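Local coordinates for protein sulfhydryl oxidase 1 (Homo sapiens, PDB 3LLK) that catalyses the FAD-dependent oxidation of thiols to disulfides, passing the electrons on to molecular oxygen, at residues P185-N197 with V236-A248. Sequence-based numbering, arbitrary orientation.
Sequences PNAAVLWLWSSHN and VWDVEATLNFLKA. With FAD (flavin-adenine dinucleotide), chain D.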
# COMPACT_ATOMS: atom_id res chain seq x y z
N PRO A 185 -11.72 -10.95 -5.03
CA PRO A 185 -10.37 -10.40 -5.07
C PRO A 185 -10.19 -9.45 -6.26
O PRO A 185 -9.59 -8.38 -6.11
CB PRO A 185 -9.50 -11.65 -5.18
CG PRO A 185 -10.30 -12.68 -4.44
CD PRO A 185 -11.70 -12.42 -4.96
N ASN A 186 -10.72 -9.82 -7.42
CA ASN A 186 -10.59 -8.96 -8.60
C ASN A 186 -11.32 -7.64 -8.40
O ASN A 186 -10.82 -6.57 -8.78
CB ASN A 186 -11.13 -9.65 -9.86
CG ASN A 186 -10.20 -10.72 -10.37
OD1 ASN A 186 -8.99 -10.71 -10.11
ND2 ASN A 186 -10.75 -11.66 -11.13
N ALA A 187 -12.51 -7.71 -7.82
CA ALA A 187 -13.30 -6.51 -7.54
C ALA A 187 -12.53 -5.61 -6.58
O ALA A 187 -12.56 -4.39 -6.71
CB ALA A 187 -14.65 -6.90 -6.94
N ALA A 188 -11.85 -6.23 -5.61
CA ALA A 188 -11.09 -5.47 -4.62
C ALA A 188 -9.95 -4.73 -5.32
O ALA A 188 -9.65 -3.59 -4.98
CB ALA A 188 -10.53 -6.40 -3.55
N VAL A 189 -9.34 -5.38 -6.29
CA VAL A 189 -8.26 -4.76 -7.05
C VAL A 189 -8.78 -3.51 -7.77
O VAL A 189 -8.16 -2.45 -7.72
CB VAL A 189 -7.66 -5.72 -8.10
CG1 VAL A 189 -6.84 -4.94 -9.12
CG2 VAL A 189 -6.78 -6.76 -7.40
N LEU A 190 -9.92 -3.67 -8.44
CA LEU A 190 -10.52 -2.57 -9.19
C LEU A 190 -11.06 -1.49 -8.26
O LEU A 190 -11.05 -0.32 -8.61
CB LEU A 190 -11.66 -3.10 -10.07
CG LEU A 190 -11.24 -3.99 -11.24
CD1 LEU A 190 -12.48 -4.57 -11.91
CD2 LEU A 190 -10.43 -3.18 -12.24
N TRP A 191 -11.54 -1.89 -7.10
CA TRP A 191 -12.08 -0.92 -6.15
C TRP A 191 -10.99 0.04 -5.69
O TRP A 191 -11.22 1.25 -5.61
CB TRP A 191 -12.67 -1.61 -4.91
CG TRP A 191 -13.31 -0.60 -3.99
CD1 TRP A 191 -14.60 -0.14 -4.05
CD2 TRP A 191 -12.66 0.17 -2.96
NE1 TRP A 191 -14.79 0.86 -3.13
CE2 TRP A 191 -13.62 1.08 -2.45
CE3 TRP A 191 -11.37 0.18 -2.43
CZ2 TRP A 191 -13.33 1.99 -1.43
CZ3 TRP A 191 -11.07 1.09 -1.41
CH2 TRP A 191 -12.05 1.98 -0.93
N LEU A 192 -9.83 -0.50 -5.36
CA LEU A 192 -8.72 0.33 -4.88
C LEU A 192 -8.21 1.21 -6.01
O LEU A 192 -7.87 2.38 -5.81
CB LEU A 192 -7.58 -0.54 -4.36
CG LEU A 192 -6.49 0.19 -3.56
CD1 LEU A 192 -7.10 0.89 -2.37
CD2 LEU A 192 -5.42 -0.81 -3.12
N TRP A 193 -8.16 0.64 -7.20
CA TRP A 193 -7.70 1.34 -8.39
C TRP A 193 -8.56 2.57 -8.68
O TRP A 193 -8.04 3.68 -8.82
CB TRP A 193 -7.71 0.40 -9.59
CG TRP A 193 -7.76 1.10 -10.92
CD1 TRP A 193 -6.74 1.77 -11.53
CD2 TRP A 193 -8.89 1.20 -11.79
NE1 TRP A 193 -7.16 2.27 -12.74
CE2 TRP A 193 -8.48 1.94 -12.92
CE3 TRP A 193 -10.21 0.73 -11.73
CZ2 TRP A 193 -9.35 2.23 -13.99
CZ3 TRP A 193 -11.07 1.02 -12.79
CH2 TRP A 193 -10.64 1.77 -13.90
N SER A 194 -9.87 2.36 -8.77
CA SER A 194 -10.77 3.47 -9.07
C SER A 194 -10.84 4.45 -7.91
O SER A 194 -10.99 5.65 -8.12
CB SER A 194 -12.17 2.96 -9.44
OG SER A 194 -12.79 2.30 -8.37
N SER A 195 -10.75 3.95 -6.68
CA SER A 195 -10.79 4.84 -5.52
C SER A 195 -9.55 5.74 -5.55
O SER A 195 -9.61 6.91 -5.20
CB SER A 195 -10.83 4.03 -4.22
OG SER A 195 -12.11 3.44 -4.00
N HIS A 196 -8.42 5.18 -5.98
CA HIS A 196 -7.19 5.95 -6.05
C HIS A 196 -7.36 7.04 -7.13
O HIS A 196 -6.92 8.18 -6.96
CB HIS A 196 -6.02 5.02 -6.38
CG HIS A 196 -4.67 5.67 -6.29
ND1 HIS A 196 -3.50 4.95 -6.34
CD2 HIS A 196 -4.31 6.97 -6.18
CE1 HIS A 196 -2.47 5.78 -6.26
NE2 HIS A 196 -2.94 7.01 -6.16
N ASN A 197 -8.03 6.71 -8.23
CA ASN A 197 -8.23 7.71 -9.27
C ASN A 197 -9.16 8.83 -8.82
O ASN A 197 -9.02 9.98 -9.23
CB ASN A 197 -8.73 7.07 -10.57
CG ASN A 197 -7.57 6.65 -11.49
OD1 ASN A 197 -6.51 7.28 -11.48
ND2 ASN A 197 -7.77 5.62 -12.29
N VAL A 236 -15.28 5.13 -19.84
CA VAL A 236 -13.94 5.64 -20.09
C VAL A 236 -12.94 4.50 -20.10
O VAL A 236 -12.11 4.39 -21.01
CB VAL A 236 -13.53 6.67 -19.02
CG1 VAL A 236 -12.01 6.86 -19.02
CG2 VAL A 236 -14.21 8.00 -19.28
N TRP A 237 -13.02 3.65 -19.09
CA TRP A 237 -12.10 2.54 -18.95
C TRP A 237 -12.61 1.17 -19.40
O TRP A 237 -13.77 0.82 -19.19
CB TRP A 237 -11.66 2.40 -17.49
CG TRP A 237 -10.99 3.60 -16.92
CD1 TRP A 237 -11.56 4.58 -16.17
CD2 TRP A 237 -9.61 3.94 -17.04
NE1 TRP A 237 -10.62 5.51 -15.81
CE2 TRP A 237 -9.41 5.14 -16.34
CE3 TRP A 237 -8.52 3.33 -17.68
CZ2 TRP A 237 -8.16 5.77 -16.26
CZ3 TRP A 237 -7.27 3.95 -17.60
CH2 TRP A 237 -7.10 5.16 -16.89
N ASP A 238 -11.72 0.41 -20.02
CA ASP A 238 -12.04 -0.96 -20.40
C ASP A 238 -11.68 -1.71 -19.12
O ASP A 238 -10.51 -1.95 -18.85
CB ASP A 238 -11.14 -1.44 -21.54
CG ASP A 238 -11.44 -2.87 -21.96
OD1 ASP A 238 -11.73 -3.70 -21.07
OD2 ASP A 238 -11.37 -3.18 -23.17
N VAL A 239 -12.68 -2.04 -18.32
CA VAL A 239 -12.47 -2.74 -17.06
C VAL A 239 -11.70 -4.05 -17.16
O VAL A 239 -10.88 -4.36 -16.30
CB VAL A 239 -13.82 -2.99 -16.37
CG1 VAL A 239 -13.65 -3.96 -15.22
CG2 VAL A 239 -14.39 -1.68 -15.87
N GLU A 240 -11.95 -4.83 -18.21
CA GLU A 240 -11.24 -6.09 -18.37
C GLU A 240 -9.78 -5.85 -18.71
O GLU A 240 -8.89 -6.46 -18.12
CB GLU A 240 -11.88 -6.93 -19.48
CG GLU A 240 -13.30 -7.37 -19.20
CD GLU A 240 -13.78 -8.41 -20.19
OE1 GLU A 240 -14.98 -8.78 -20.14
OE2 GLU A 240 -12.95 -8.87 -21.02
N ALA A 241 -9.53 -4.96 -19.66
CA ALA A 241 -8.16 -4.66 -20.04
C ALA A 241 -7.41 -4.06 -18.84
O ALA A 241 -6.26 -4.41 -18.58
CB ALA A 241 -8.14 -3.67 -21.22
N THR A 242 -8.07 -3.16 -18.13
CA THR A 242 -7.50 -2.49 -16.96
C THR A 242 -7.13 -3.53 -15.89
O THR A 242 -6.05 -3.47 -15.31
CB THR A 242 -8.51 -1.46 -16.39
OG1 THR A 242 -8.75 -0.45 -17.38
CG2 THR A 242 -7.95 -0.79 -15.11
N LEU A 243 -8.02 -4.48 -15.64
CA LEU A 243 -7.73 -5.52 -14.64
C LEU A 243 -6.46 -6.28 -15.02
O LEU A 243 -5.60 -6.53 -14.17
CB LEU A 243 -8.91 -6.50 -14.52
CG LEU A 243 -8.73 -7.63 -13.49
CD1 LEU A 243 -8.53 -7.03 -12.09
CD2 LEU A 243 -9.95 -8.55 -13.53
N ASN A 244 -6.34 -6.65 -16.29
CA ASN A 244 -5.17 -7.38 -16.76
C ASN A 244 -3.92 -6.52 -16.62
O ASN A 244 -2.88 -7.00 -16.17
CB ASN A 244 -5.33 -7.80 -18.22
CG ASN A 244 -6.38 -8.88 -18.41
OD1 ASN A 244 -6.39 -9.88 -17.69
ND2 ASN A 244 -7.27 -8.69 -19.38
N PHE A 245 -4.01 -5.25 -16.99
CA PHE A 245 -2.84 -4.40 -16.86
C PHE A 245 -2.43 -4.34 -15.39
O PHE A 245 -1.25 -4.44 -15.06
CB PHE A 245 -3.12 -2.98 -17.36
CG PHE A 245 -2.03 -2.00 -17.00
CD1 PHE A 245 -0.83 -1.98 -17.71
CD2 PHE A 245 -2.18 -1.13 -15.92
CE1 PHE A 245 0.21 -1.11 -17.34
CE2 PHE A 245 -1.16 -0.27 -15.54
CZ PHE A 245 0.04 -0.26 -16.25
N LEU A 246 -3.41 -4.18 -14.51
CA LEU A 246 -3.10 -4.10 -13.08
C LEU A 246 -2.37 -5.37 -12.60
O LEU A 246 -1.35 -5.30 -11.90
CB LEU A 246 -4.39 -3.87 -12.28
CG LEU A 246 -5.06 -2.50 -12.47
CD1 LEU A 246 -6.46 -2.54 -11.90
CD2 LEU A 246 -4.25 -1.40 -11.77
N LYS A 247 -2.86 -6.54 -13.01
CA LYS A 247 -2.24 -7.80 -12.62
C LYS A 247 -0.82 -7.91 -13.16
O LYS A 247 0.05 -8.49 -12.52
CB LYS A 247 -3.09 -8.98 -13.10
CG LYS A 247 -4.41 -9.15 -12.34
CD LYS A 247 -5.26 -10.27 -12.95
CE LYS A 247 -6.60 -10.45 -12.24
NZ LYS A 247 -6.49 -11.34 -11.06
N ALA A 248 -0.58 -7.33 -14.33
CA ALA A 248 0.74 -7.35 -14.94
C ALA A 248 1.66 -6.32 -14.27
O ALA A 248 2.83 -6.61 -13.99
CB ALA A 248 0.64 -7.04 -16.43
PA FAD D . 0.49 8.53 -5.74
O1A FAD D . 1.09 8.38 -4.38
O2A FAD D . -0.92 8.96 -5.96
O5B FAD D . 0.69 7.23 -6.58
C5B FAD D . 1.70 6.24 -6.36
C4B FAD D . 1.93 5.70 -7.75
O4B FAD D . 0.97 4.62 -7.89
C3B FAD D . 2.09 6.49 -9.07
O3B FAD D . 3.37 7.07 -9.30
C2B FAD D . 1.61 5.49 -10.02
O2B FAD D . 2.59 4.62 -10.52
C1B FAD D . 0.57 4.65 -9.27
N9A FAD D . -0.81 5.00 -9.35
C8A FAD D . -1.49 6.23 -9.58
N7A FAD D . -2.78 6.17 -9.63
C5A FAD D . -3.02 4.82 -9.43
C6A FAD D . -4.23 4.11 -9.42
N6A FAD D . -5.42 4.69 -9.64
N1A FAD D . -4.24 2.74 -9.23
C2A FAD D . -3.10 2.01 -9.11
N3A FAD D . -1.88 2.70 -9.13
C4A FAD D . -1.90 4.13 -9.29
N1 FAD D . -3.16 13.62 -0.02
C2 FAD D . -3.81 14.83 0.09
O2 FAD D . -3.12 15.85 -0.11
N3 FAD D . -5.15 14.65 0.40
C4 FAD D . -5.86 13.44 0.59
O4 FAD D . -7.09 13.46 0.91
C4X FAD D . -5.12 12.28 0.45
N5 FAD D . -5.71 11.01 0.72
C5X FAD D . -4.99 9.78 0.72
C6 FAD D . -5.66 8.61 1.12
C7 FAD D . -4.94 7.38 1.09
C7M FAD D . -5.74 6.16 1.54
C8 FAD D . -3.58 7.33 0.67
C8M FAD D . -2.66 6.13 0.53
C9 FAD D . -2.94 8.52 0.31
C9A FAD D . -3.56 9.80 0.35
N10 FAD D . -3.09 11.17 0.01
C10 FAD D . -3.73 12.37 0.13
C1' FAD D . -1.82 11.23 -0.65
C2' FAD D . -1.79 11.16 -2.15
O2' FAD D . -2.78 10.23 -2.64
C3' FAD D . -0.49 10.82 -2.81
O3' FAD D . 0.02 9.60 -2.29
C4' FAD D . 0.62 11.86 -2.89
O4' FAD D . 0.07 13.18 -3.20
C5' FAD D . 1.79 11.56 -3.73
O5' FAD D . 1.32 11.51 -5.08
P FAD D . 2.09 10.89 -6.27
O1P FAD D . 1.81 11.81 -7.37
O2P FAD D . 3.53 10.67 -5.98
O3P FAD D . 1.46 9.45 -6.62
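In the Erv-type sulfhydryl oxidase fold, the adenine end of the FAD site is backed by a helix crossing in which W193, of helix 185-203, drives the rim of its indole against W237, just ahead of helix 239-249. The pair is T-shaped: the six-membered ring of W193 lies 4.8 Å from the five-membered ring of W237, centroid to centroid, with planes at 83°, and the edge of W193, through CZ2 and CH2, meets a face of W237. T242 fixes the same indole from another direction, laying CG2 over one face, 3.7 Å from the centroid of the six-membered ring, as a CH-pi contact. With chi1 at -62° this methyl is anti to the backbone N of T242, and OG1, beside that N, donates a hydrogen bond to D238 O at 2.7 Å in the first turn of the helix; D238 itself is the N-cap, its OD1 accepting from A241 N. W193 NE1 hydrogen-bonds to W218 O.

The axes of 185-197 and 239-248 run nearly perpendicular, at 92°, and W193 belongs to both the crossing and the cofactor site: its backbone O accepts a hydrogen bond from FAD N6A, while H196, one turn of the helix further on, lays its ring against the adenine and hydrogen-bonds through NE2 to FAD O2A, a phosphate oxygen, 2.8 Å away. Beyond the indole, L246 CD1 fits among W193 CB, L190 CD2 and V189 CG1, the last at 3.7 Å, and L190 CD1 meets V239 CG1 nearer the surface. At the far end K247, its chain extended until a bend at chi4, places NZ to donate a hydrogen bond to N186 OD1 at 2.7 Å, slightly tilted from the carbonyl plane, while L243 CD2 packs against the amide carbon CG of N186.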